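Local structure of citrate synthase (Thermotoga maritima, 2P2W) at residues I295-N298 against V299-S303; K254-P258 against R259-L263; S304-F307 against E308-F312. The protein probably catalyses the condensation of acetyl-CoA with oxaloacetate to give citrate and CoA, a step of the tricarboxylic acid cycle. All blocks are in the same frame, centred on the assembly; numbering follows the deposited sequence.

Contact 1 of 3, residues I295-N298 against V299-S303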
ATOM      1  N   ILE A 295       0.558 -22.610 -20.011  1.00 24.28           N
ATOM      2  CA  ILE A 295       0.272 -21.199 -19.750  1.00 23.35           C
ATOM      3  C   ILE A 295      -0.212 -20.499 -21.013  1.00 23.16           C
ATOM      4  O   ILE A 295       0.078 -20.927 -22.131  1.00 20.66           O
ATOM      5  CB  ILE A 295       1.505 -20.439 -19.204  1.00 24.90           C
ATOM      6  CG1 ILE A 295       2.646 -20.460 -20.229  1.00 24.21           C
ATOM      7  CG2 ILE A 295       1.934 -21.045 -17.870  1.00 24.78           C
ATOM      8  CD1 ILE A 295       3.887 -19.696 -19.783  1.00 24.84           C
ATOM      9  N   TYR A 296      -0.958 -19.416 -20.822  1.00 21.54           N
ATOM     10  CA  TYR A 296      -1.506 -18.658 -21.933  1.00 22.04           C
ATOM     11  C   TYR A 296      -1.221 -17.174 -21.752  1.00 20.55           C
ATOM     12  O   TYR A 296      -0.773 -16.743 -20.689  1.00 20.31           O
ATOM     13  CB  TYR A 296      -3.017 -18.865 -22.015  1.00 23.81           C
ATOM     14  CG  TYR A 296      -3.438 -20.298 -22.229  1.00 25.60           C
ATOM     15  CD1 TYR A 296      -3.335 -21.240 -21.204  1.00 26.35           C
ATOM     16  CD2 TYR A 296      -3.937 -20.717 -23.462  1.00 26.79           C
ATOM     17  CE1 TYR A 296      -3.718 -22.567 -21.404  1.00 28.01           C
ATOM     18  CE2 TYR A 296      -4.323 -22.036 -23.671  1.00 28.23           C
ATOM     19  CZ  TYR A 296      -4.211 -22.955 -22.640  1.00 28.88           C
ATOM     20  OH  TYR A 296      -4.596 -24.261 -22.853  1.00 30.71           O
ATOM     21  N   PRO A 297      -1.465 -16.374 -22.798  1.00 19.87           N
ATOM     22  CA  PRO A 297      -1.218 -14.938 -22.679  1.00 19.79           C
ATOM     23  C   PRO A 297      -2.180 -14.321 -21.669  1.00 20.06           C
ATOM     24  O   PRO A 297      -3.322 -14.769 -21.548  1.00 20.42           O
ATOM     25  CB  PRO A 297      -1.506 -14.411 -24.085  1.00 20.66           C
ATOM     26  CG  PRO A 297      -1.409 -15.565 -25.046  1.00 20.01           C
ATOM     27  CD  PRO A 297      -1.819 -16.738 -24.183  1.00 20.60           C
ATOM     28  N   ASN A 298      -1.711 -13.330 -20.915  1.00 19.08           N
ATOM     29  CA  ASN A 298      -2.599 -12.625 -20.005  1.00 17.46           C
ATOM     30  C   ASN A 298      -2.706 -11.234 -20.637  1.00 17.49           C
ATOM     31  O   ASN A 298      -1.976 -10.924 -21.588  1.00 17.46           O
ATOM     32  CB  ASN A 298      -2.061 -12.570 -18.563  1.00 18.71           C
ATOM     33  CG  ASN A 298      -0.716 -11.886 -18.449  1.00 19.93           C
ATOM     34  OD1 ASN A 298      -0.494 -10.814 -19.010  1.00 17.35           O
ATOM     35  ND2 ASN A 298       0.187 -12.501 -17.695  1.00 18.42           N
ATOM     36  N   VAL A 299      -3.612 -10.407 -20.131  1.00 17.49           N
ATOM     37  CA  VAL A 299      -3.838  -9.081 -20.696  1.00 17.37           C
ATOM     38  C   VAL A 299      -2.599  -8.207 -20.900  1.00 19.17           C
ATOM     39  O   VAL A 299      -2.562  -7.400 -21.831  1.00 20.15           O
ATOM     40  CB  VAL A 299      -4.884  -8.298 -19.848  1.00 17.38           C
ATOM     41  CG1 VAL A 299      -4.253  -7.812 -18.556  1.00 15.11           C
ATOM     42  CG2 VAL A 299      -5.461  -7.141 -20.656  1.00 17.72           C
ATOM     43  N   ASP A 300      -1.586  -8.365 -20.051  1.00 17.79           N
ATOM     44  CA  ASP A 300      -0.373  -7.548 -20.151  1.00 18.92           C
ATOM     45  C   ASP A 300       0.391  -7.694 -21.471  1.00 19.13           C
ATOM     46  O   ASP A 300       1.089  -6.769 -21.895  1.00 19.10           O
ATOM     47  CB  ASP A 300       0.601  -7.860 -19.005  1.00 19.65           C
ATOM     48  CG  ASP A 300       0.005  -7.604 -17.630  1.00 22.59           C
ATOM     49  OD1 ASP A 300      -0.807  -6.665 -17.494  1.00 22.52           O
ATOM     50  OD2 ASP A 300       0.371  -8.333 -16.680  1.00 23.46           O
ATOM     51  N   LEU A 301       0.278  -8.857 -22.107  1.00 17.85           N
ATOM     52  CA  LEU A 301       0.988  -9.096 -23.361  1.00 18.63           C
ATOM     53  C   LEU A 301       0.525  -8.163 -24.474  1.00 19.01           C
ATOM     54  O   LEU A 301       1.342  -7.561 -25.169  1.00 21.47           O
ATOM     55  CB  LEU A 301       0.814 -10.555 -23.817  1.00 17.83           C
ATOM     56  CG  LEU A 301       1.583 -10.972 -25.083  1.00 18.11           C
ATOM     57  CD1 LEU A 301       3.084 -10.914 -24.817  1.00 17.87           C
ATOM     58  CD2 LEU A 301       1.177 -12.381 -25.499  1.00 18.04           C
ATOM     59  N   TYR A 302      -0.786  -8.034 -24.639  1.00 18.41           N
ATOM     60  CA  TYR A 302      -1.323  -7.196 -25.698  1.00 18.09           C
ATOM     61  C   TYR A 302      -1.694  -5.774 -25.313  1.00 18.42           C
ATOM     62  O   TYR A 302      -1.706  -4.890 -26.168  1.00 18.87           O
ATOM     63  CB  TYR A 302      -2.509  -7.906 -26.348  1.00 16.76           C
ATOM     64  CG  TYR A 302      -2.094  -9.191 -27.027  1.00 19.49           C
ATOM     65  CD1 TYR A 302      -1.186  -9.175 -28.091  1.00 18.72           C
ATOM     66  CD2 TYR A 302      -2.584 -10.423 -26.594  1.00 18.64           C
ATOM     67  CE1 TYR A 302      -0.777 -10.352 -28.703  1.00 19.35           C
ATOM     68  CE2 TYR A 302      -2.184 -11.609 -27.201  1.00 17.99           C
ATOM     69  CZ  TYR A 302      -1.280 -11.568 -28.253  1.00 19.25           C
ATOM     70  OH  TYR A 302      -0.873 -12.741 -28.845  1.00 20.23           O
ATOM     71  N   SER A 303      -2.007  -5.538 -24.044  1.00 18.68           N
ATOM     72  CA  SER A 303      -2.336  -4.179 -23.631  1.00 19.03           C
ATOM     73  C   SER A 303      -1.087  -3.320 -23.830  1.00 17.65           C
ATOM     74  O   SER A 303      -1.174  -2.184 -24.302  1.00 18.52           O
ATOM     75  CB  SER A 303      -2.764  -4.133 -22.159  1.00 18.71           C
ATOM     76  OG  SER A 303      -1.677  -4.421 -21.300  1.00 17.67           O
TER
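Asn298 caps the N terminus of helix 299-309, bringing its side-chain OD1 to the backbone N of Asp300 while Pro297 before it packs on the opening turn. Val299 follows the cap directly, and its side chain points away from the loop and onto Arg259 and Leu263 of helix 258-270. At Asp300, the backbone N donates to Asn298 OD1 at 2.9 Å in a bent, weak capping bond. Asn298 CG lies between its backbone N and carbonyl carbon (chi1 59°), which holds the amide group beside the helix start, and chi2 of 47° turns OD1 to Asp300 N and ND2 to its bond with Gly249 O. The same OD1 of Asn298 rests 3.2 Å from Asp300 CB, and the amide and carboxylate planes stand 77° apart. Asp300, predicted as an active-site residue, lies in this first turn, with the nearest atoms of its side chain and a bound citrate anion, probably from the crystallisation medium, about 3 Å apart. Leu301 N makes the straighter bond, 3.1 Å to Asn298 O. The Leu301 side chain points toward the loop, and its CD2 meets Pro297 CB at 3.6 Å. Tyr302 comes next, its OH bonded to Glu284 of helix 275-289. Leu301 CD2 lies 3.7 Å above one face of the Tyr302 ring, over the ring's border rather than its centre, and Pro297 CB comes within 4.2 Å of Tyr302 CE2.

Contact 2 of 3, residues K254-P258 against R259-L263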
ATOM      1  N   LYS A 254      -7.094 -20.606 -16.136  1.00 23.60           N
ATOM      2  CA  LYS A 254      -6.416 -21.835 -16.537  1.00 25.52           C
ATOM      3  C   LYS A 254      -6.423 -22.029 -18.064  1.00 25.56           C
ATOM      4  O   LYS A 254      -6.166 -23.102 -18.595  1.00 27.04           O
ATOM      5  CB  LYS A 254      -7.138 -23.001 -15.871  1.00 29.12           C
ATOM      6  CG  LYS A 254      -6.985 -22.959 -14.352  1.00 33.83           C
ATOM      7  CD  LYS A 254      -7.641 -24.161 -13.677  1.00 38.39           C
ATOM      8  CE  LYS A 254      -7.331 -24.228 -12.179  1.00 41.62           C
ATOM      9  NZ  LYS A 254      -7.057 -25.611 -11.798  1.00 44.95           N
ATOM     10  N   THR A 255      -6.777 -20.927 -18.755  1.00 24.39           N
ATOM     11  CA  THR A 255      -6.818 -20.930 -20.214  1.00 24.06           C
ATOM     12  C   THR A 255      -6.643 -19.502 -20.735  1.00 22.90           C
ATOM     13  O   THR A 255      -6.052 -18.651 -20.082  1.00 22.24           O
ATOM     14  CB  THR A 255      -8.184 -21.462 -20.650  1.00 25.41           C
ATOM     15  OG1 THR A 255      -8.238 -21.528 -22.078  1.00 24.81           O
ATOM     16  CG2 THR A 255      -9.284 -20.515 -20.161  1.00 27.79           C
ATOM     17  N   TYR A 256      -7.164 -19.166 -21.906  1.00 20.95           N
ATOM     18  CA  TYR A 256      -7.031 -17.811 -22.422  1.00 21.66           C
ATOM     19  C   TYR A 256      -7.675 -16.759 -21.526  1.00 22.24           C
ATOM     20  O   TYR A 256      -8.708 -16.999 -20.904  1.00 22.29           O
ATOM     21  CB  TYR A 256      -7.651 -17.699 -23.817  1.00 21.97           C
ATOM     22  CG  TYR A 256      -6.982 -18.546 -24.875  1.00 21.72           C
ATOM     23  CD1 TYR A 256      -5.899 -18.055 -25.600  1.00 22.18           C
ATOM     24  CD2 TYR A 256      -7.440 -19.834 -25.159  1.00 22.63           C
ATOM     25  CE1 TYR A 256      -5.284 -18.822 -26.587  1.00 21.68           C
ATOM     26  CE2 TYR A 256      -6.834 -20.614 -26.149  1.00 22.85           C
ATOM     27  CZ  TYR A 256      -5.757 -20.098 -26.857  1.00 23.50           C
ATOM     28  OH  TYR A 256      -5.152 -20.847 -27.837  1.00 24.76           O
ATOM     29  N   ASP A 257      -7.044 -15.592 -21.478  1.00 20.65           N
ATOM     30  CA  ASP A 257      -7.529 -14.445 -20.717  1.00 21.11           C
ATOM     31  C   ASP A 257      -8.410 -13.716 -21.737  1.00 19.44           C
ATOM     32  O   ASP A 257      -7.912 -13.251 -22.759  1.00 19.78           O
ATOM     33  CB  ASP A 257      -6.316 -13.597 -20.292  1.00 19.80           C
ATOM     34  CG  ASP A 257      -6.690 -12.315 -19.565  1.00 20.23           C
ATOM     35  OD1 ASP A 257      -7.799 -11.774 -19.770  1.00 19.72           O
ATOM     36  OD2 ASP A 257      -5.838 -11.836 -18.779  1.00 19.96           O
ATOM     37  N   PRO A 258      -9.730 -13.624 -21.480  1.00 19.52           N
ATOM     38  CA  PRO A 258     -10.657 -12.953 -22.407  1.00 19.49           C
ATOM     39  C   PRO A 258     -10.271 -11.523 -22.786  1.00 19.29           C
ATOM     40  O   PRO A 258     -10.565 -11.066 -23.896  1.00 19.39           O
ATOM     41  CB  PRO A 258     -11.997 -13.027 -21.675  1.00 18.61           C
ATOM     42  CG  PRO A 258     -11.590 -12.999 -20.232  1.00 19.17           C
ATOM     43  CD  PRO A 258     -10.402 -13.930 -20.204  1.00 19.57           C
ATOM     44  N   ARG A 259      -9.624 -10.816 -21.865  1.00 18.12           N
ATOM     45  CA  ARG A 259      -9.190  -9.447 -22.133  1.00 18.06           C
ATOM     46  C   ARG A 259      -8.031  -9.475 -23.134  1.00 18.73           C
ATOM     47  O   ARG A 259      -7.931  -8.605 -24.002  1.00 20.22           O
ATOM     48  CB  ARG A 259      -8.741  -8.775 -20.835  1.00 17.45           C
ATOM     49  CG  ARG A 259      -9.800  -8.786 -19.740  1.00 17.58           C
ATOM     50  CD  ARG A 259      -9.181  -8.445 -18.396  1.00 16.89           C
ATOM     51  NE  ARG A 259      -8.084  -9.356 -18.077  1.00 18.00           N
ATOM     52  CZ  ARG A 259      -7.282  -9.222 -17.027  1.00 18.46           C
ATOM     53  NH1 ARG A 259      -7.457  -8.212 -16.184  1.00 17.57           N
ATOM     54  NH2 ARG A 259      -6.300 -10.092 -16.823  1.00 16.47           N
ATOM     55  N   ALA A 260      -7.158 -10.472 -23.012  1.00 19.14           N
ATOM     56  CA  ALA A 260      -6.025 -10.598 -23.929  1.00 19.48           C
ATOM     57  C   ALA A 260      -6.549 -10.938 -25.326  1.00 19.57           C
ATOM     58  O   ALA A 260      -6.065 -10.412 -26.328  1.00 19.56           O
ATOM     59  CB  ALA A 260      -5.065 -11.692 -23.446  1.00 17.51           C
ATOM     60  N   VAL A 261      -7.540 -11.822 -25.384  1.00 19.86           N
ATOM     61  CA  VAL A 261      -8.135 -12.217 -26.655  1.00 19.61           C
ATOM     62  C   VAL A 261      -8.754 -11.003 -27.344  1.00 19.99           C
ATOM     63  O   VAL A 261      -8.559 -10.789 -28.547  1.00 19.52           O
ATOM     64  CB  VAL A 261      -9.227 -13.289 -26.446  1.00 20.64           C
ATOM     65  CG1 VAL A 261      -9.937 -13.576 -27.763  1.00 19.79           C
ATOM     66  CG2 VAL A 261      -8.598 -14.565 -25.884  1.00 18.45           C
ATOM     67  N   PHE A 262      -9.497 -10.208 -26.578  1.00 20.05           N
ATOM     68  CA  PHE A 262     -10.138  -9.016 -27.116  1.00 20.09           C
ATOM     69  C   PHE A 262      -9.082  -8.059 -27.680  1.00 19.65           C
ATOM     70  O   PHE A 262      -9.186  -7.618 -28.827  1.00 20.04           O
ATOM     71  CB  PHE A 262     -10.965  -8.316 -26.021  1.00 19.68           C
ATOM     72  CG  PHE A 262     -11.820  -7.185 -26.526  1.00 20.67           C
ATOM     73  CD1 PHE A 262     -11.246  -5.991 -26.961  1.00 19.99           C
ATOM     74  CD2 PHE A 262     -13.206  -7.315 -26.574  1.00 20.49           C
ATOM     75  CE1 PHE A 262     -12.038  -4.947 -27.436  1.00 21.06           C
ATOM     76  CE2 PHE A 262     -14.010  -6.276 -27.048  1.00 21.97           C
ATOM     77  CZ  PHE A 262     -13.426  -5.090 -27.480  1.00 22.24           C
ATOM     78  N   LEU A 263      -8.066  -7.745 -26.880  1.00 17.41           N
ATOM     79  CA  LEU A 263      -7.014  -6.838 -27.325  1.00 18.15           C
ATOM     80  C   LEU A 263      -6.187  -7.404 -28.477  1.00 17.93           C
ATOM     81  O   LEU A 263      -5.672  -6.649 -29.296  1.00 17.53           O
ATOM     82  CB  LEU A 263      -6.095  -6.459 -26.157  1.00 19.70           C
ATOM     83  CG  LEU A 263      -6.767  -5.615 -25.066  1.00 18.39           C
ATOM     84  CD1 LEU A 263      -5.766  -5.313 -23.967  1.00 21.32           C
ATOM     85  CD2 LEU A 263      -7.304  -4.321 -25.668  1.00 20.21           C
TER
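An aspartate N-cap opens helix 258-270, with Asp257 capping and Arg259 both receiving the cap and gripping it. The Asp257 carboxylate accepts the Arg259 backbone N at OD1 (2.9 Å), on the anti side and somewhat out of its plane. The Arg259 side chain, bent at chi3 (-56°), folds back to the same group and meets it side-on. Arg259 NE reaches the syn lone pair of Asp257 OD1 at 3.0 Å, and Arg259 NH2 lies 2.7 Å from Asp257 OD2, giving a two-pronged salt bridge. With the two flat groups only 17° apart, the pairing should fix the rotation of the guanidinium, whose NH1 bonds to a bound citrate anion; Asp257 thus acts as a second-shell residue to that anion. Behind the cap, Asp257 O takes Val261 N at 3.0 Å, and Phe262 N bonds to Pro258 O. Val261 CG2 packs on Tyr256 CB at 3.9 Å, carrying the contact one residue further back, to Tyr256. Beyond the two segments, Leu263 packs on helix 299-309, whereas Phe262 leans on helices 163-173 and 33-39.

Contact 3 of 3, residues S304-F307 against E308-F312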
ATOM      1  N   SER A 304       0.071  -3.873 -23.479  1.00 17.78           N
ATOM      2  CA  SER A 304       1.332  -3.148 -23.624  1.00 17.68           C
ATOM      3  C   SER A 304       1.607  -2.811 -25.089  1.00 18.51           C
ATOM      4  O   SER A 304       2.031  -1.699 -25.404  1.00 18.55           O
ATOM      5  CB  SER A 304       2.502  -3.962 -23.052  1.00 19.67           C
ATOM      6  OG  SER A 304       2.732  -5.148 -23.791  1.00 20.67           O
ATOM      7  N   VAL A 305       1.362  -3.766 -25.984  1.00 16.87           N
ATOM      8  CA  VAL A 305       1.593  -3.520 -27.407  1.00 17.16           C
ATOM      9  C   VAL A 305       0.643  -2.434 -27.918  1.00 17.43           C
ATOM     10  O   VAL A 305       1.047  -1.552 -28.679  1.00 18.53           O
ATOM     11  CB  VAL A 305       1.419  -4.820 -28.239  1.00 17.18           C
ATOM     12  CG1 VAL A 305       1.557  -4.512 -29.729  1.00 17.35           C
ATOM     13  CG2 VAL A 305       2.489  -5.836 -27.831  1.00 16.47           C
ATOM     14  N   LEU A 306      -0.615  -2.482 -27.488  1.00 17.34           N
ATOM     15  CA  LEU A 306      -1.576  -1.470 -27.913  1.00 17.08           C
ATOM     16  C   LEU A 306      -1.149  -0.083 -27.431  1.00 17.74           C
ATOM     17  O   LEU A 306      -1.140   0.873 -28.210  1.00 17.14           O
ATOM     18  CB  LEU A 306      -2.979  -1.787 -27.381  1.00 16.31           C
ATOM     19  CG  LEU A 306      -4.053  -0.738 -27.712  1.00 18.44           C
ATOM     20  CD1 LEU A 306      -4.181  -0.611 -29.224  1.00 18.37           C
ATOM     21  CD2 LEU A 306      -5.395  -1.126 -27.095  1.00 17.38           C
ATOM     22  N   PHE A 307      -0.797   0.030 -26.151  1.00 17.95           N
ATOM     23  CA  PHE A 307      -0.383   1.318 -25.602  1.00 18.16           C
ATOM     24  C   PHE A 307       0.815   1.876 -26.361  1.00 19.56           C
ATOM     25  O   PHE A 307       0.905   3.082 -26.608  1.00 19.08           O
ATOM     26  CB  PHE A 307      -0.046   1.192 -24.111  1.00 19.46           C
ATOM     27  CG  PHE A 307      -1.227   0.831 -23.248  1.00 18.60           C
ATOM     28  CD1 PHE A 307      -2.518   1.208 -23.613  1.00 19.16           C
ATOM     29  CD2 PHE A 307      -1.045   0.140 -22.055  1.00 18.53           C
ATOM     30  CE1 PHE A 307      -3.611   0.902 -22.798  1.00 19.49           C
ATOM     31  CE2 PHE A 307      -2.130  -0.169 -21.236  1.00 18.84           C
ATOM     32  CZ  PHE A 307      -3.412   0.214 -21.609  1.00 18.42           C
ATOM     33  N   GLU A 308       1.741   0.996 -26.722  1.00 18.12           N
ATOM     34  CA  GLU A 308       2.919   1.415 -27.473  1.00 18.50           C
ATOM     35  C   GLU A 308       2.487   1.963 -28.831  1.00 19.17           C
ATOM     36  O   GLU A 308       2.893   3.057 -29.227  1.00 18.70           O
ATOM     37  CB  GLU A 308       3.872   0.232 -27.685  1.00 19.78           C
ATOM     38  CG  GLU A 308       5.024   0.529 -28.650  1.00 20.87           C
ATOM     39  CD  GLU A 308       6.332   0.854 -27.945  1.00 23.89           C
ATOM     40  OE1 GLU A 308       6.305   1.193 -26.741  1.00 23.43           O
ATOM     41  OE2 GLU A 308       7.389   0.778 -28.607  1.00 23.11           O
ATOM     42  N   GLU A 309       1.660   1.200 -29.543  1.00 19.05           N
ATOM     43  CA  GLU A 309       1.210   1.619 -30.871  1.00 19.45           C
ATOM     44  C   GLU A 309       0.358   2.891 -30.817  1.00 21.49           C
ATOM     45  O   GLU A 309       0.250   3.627 -31.792  1.00 18.97           O
ATOM     46  CB  GLU A 309       0.430   0.480 -31.550  1.00 20.62           C
ATOM     47  CG  GLU A 309       1.271  -0.786 -31.831  1.00 20.95           C
ATOM     48  CD  GLU A 309       2.496  -0.489 -32.686  1.00 24.01           C
ATOM     49  OE1 GLU A 309       2.444   0.407 -33.519  1.00 22.97           O
ATOM     50  OE2 GLU A 309       3.488  -1.204 -32.535  1.00 21.30           O
ATOM     51  N   LEU A 310      -0.291   3.133 -29.652  1.00 20.15           N
ATOM     52  CA  LEU A 310      -1.118   4.343 -29.525  1.00 21.84           C
ATOM     53  C   LEU A 310      -0.269   5.577 -29.201  1.00 22.38           C
ATOM     54  O   LEU A 310      -0.768   6.691 -29.088  1.00 24.18           O
ATOM     55  CB  LEU A 310      -2.134   4.143 -28.408  1.00 21.69           C
ATOM     56  CG  LEU A 310      -3.255   3.179 -28.750  1.00 22.69           C
ATOM     57  CD1 LEU A 310      -4.286   3.101 -27.605  1.00 22.55           C
ATOM     58  CD2 LEU A 310      -4.028   3.588 -30.012  1.00 23.14           C
ATOM     59  N   GLY A 311       1.041   5.346 -28.957  1.00 22.01           N
ATOM     60  CA  GLY A 311       1.959   6.485 -28.772  1.00 21.41           C
ATOM     61  C   GLY A 311       2.234   6.867 -27.286  1.00 22.45           C
ATOM     62  O   GLY A 311       2.775   7.938 -27.042  1.00 22.44           O
ATOM     63  N   PHE A 312       1.893   6.021 -26.317  1.00 20.71           N
ATOM     64  CA  PHE A 312       2.157   6.342 -24.916  1.00 21.33           C
ATOM     65  C   PHE A 312       3.537   5.872 -24.463  1.00 22.20           C
ATOM     66  O   PHE A 312       4.038   4.853 -24.937  1.00 21.62           O
ATOM     67  CB  PHE A 312       1.097   5.710 -24.008  1.00 21.16           C
ATOM     68  CG  PHE A 312      -0.265   6.316 -24.156  1.00 20.02           C
ATOM     69  CD1 PHE A 312      -0.629   7.418 -23.392  1.00 22.11           C
ATOM     70  CD2 PHE A 312      -1.173   5.810 -25.079  1.00 22.01           C
ATOM     71  CE1 PHE A 312      -1.882   8.014 -23.545  1.00 21.90           C
ATOM     72  CE2 PHE A 312      -2.434   6.399 -25.241  1.00 22.79           C
ATOM     73  CZ  PHE A 312      -2.785   7.503 -24.471  1.00 20.90           C
TER
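Regular i to i+4 bonding carries the helix from Ser304 into Glu308 and Glu309: Glu308 N donates to Ser304 O at 3.0 Å, and Glu309 N to Val305 O at 2.9 Å. The last turn then tightens. Leu310 N bonds to Leu306 O at 2.8 Å and adds a weak, strongly bent bond to Phe307 O. Beyond it the chain turns out of the helix at Gly311, where phi is 97°; at these backbone angles a CB would press on the carbonyl O of Leu310, a clash that glycine avoids. This is a Schellman motif: Phe312 N reaches back to Phe307 O at 3.1 Å, while Gly311 N bonds to Glu308 O, two bonds that close the C-terminal end of helix 299-309. Among the side chains, Leu306 and Leu310 are one turn apart and meet obliquely, with Leu306 CG 3.8 Å from Leu310 CD1. Leu306 CG is anti to its backbone N (chi1 177°), which brings the end of the side chain along the helix to Leu310. Glu309 folds its CG over Val305 O, and its OE2 bonds to Ser274 OG. Glu308, bent at chi2, directs its carboxylate away from the preceding turn, and Glu308 OE1 forms a salt bridge with Arg314 NE. The Phe312 ring presents its edge to Phe307 O, which lies near the ring plane and 3.8 Å from Phe312 CD2. That ring also meets Phe156 edge-to-face, and, like Phe307, packs on Leu166 of helix 163-173 and Leu320 of helix 317-337.

How the contacts relate
From the N terminus, contact 2 comes first, turning a loop into helix 258-270. After helix 275-289 and a second loop, contact 1 does the same for helix 299-309, which contact 3 then ends. All three are local and run in series; none nests in or crosses another. Contacts 1 and 2 nevertheless touch, the two capped helix starts being joined where Val299 N lies 3.0 Å from Asp257 OD2, a probable hydrogen bond. Contact 3 simply continues the helix from contact 1, but touches contact 2 at one point, Leu306 CD2 to Leu263 CD2, 4.0 Å. Helices 258-270 and 299-309 are thereby tied together.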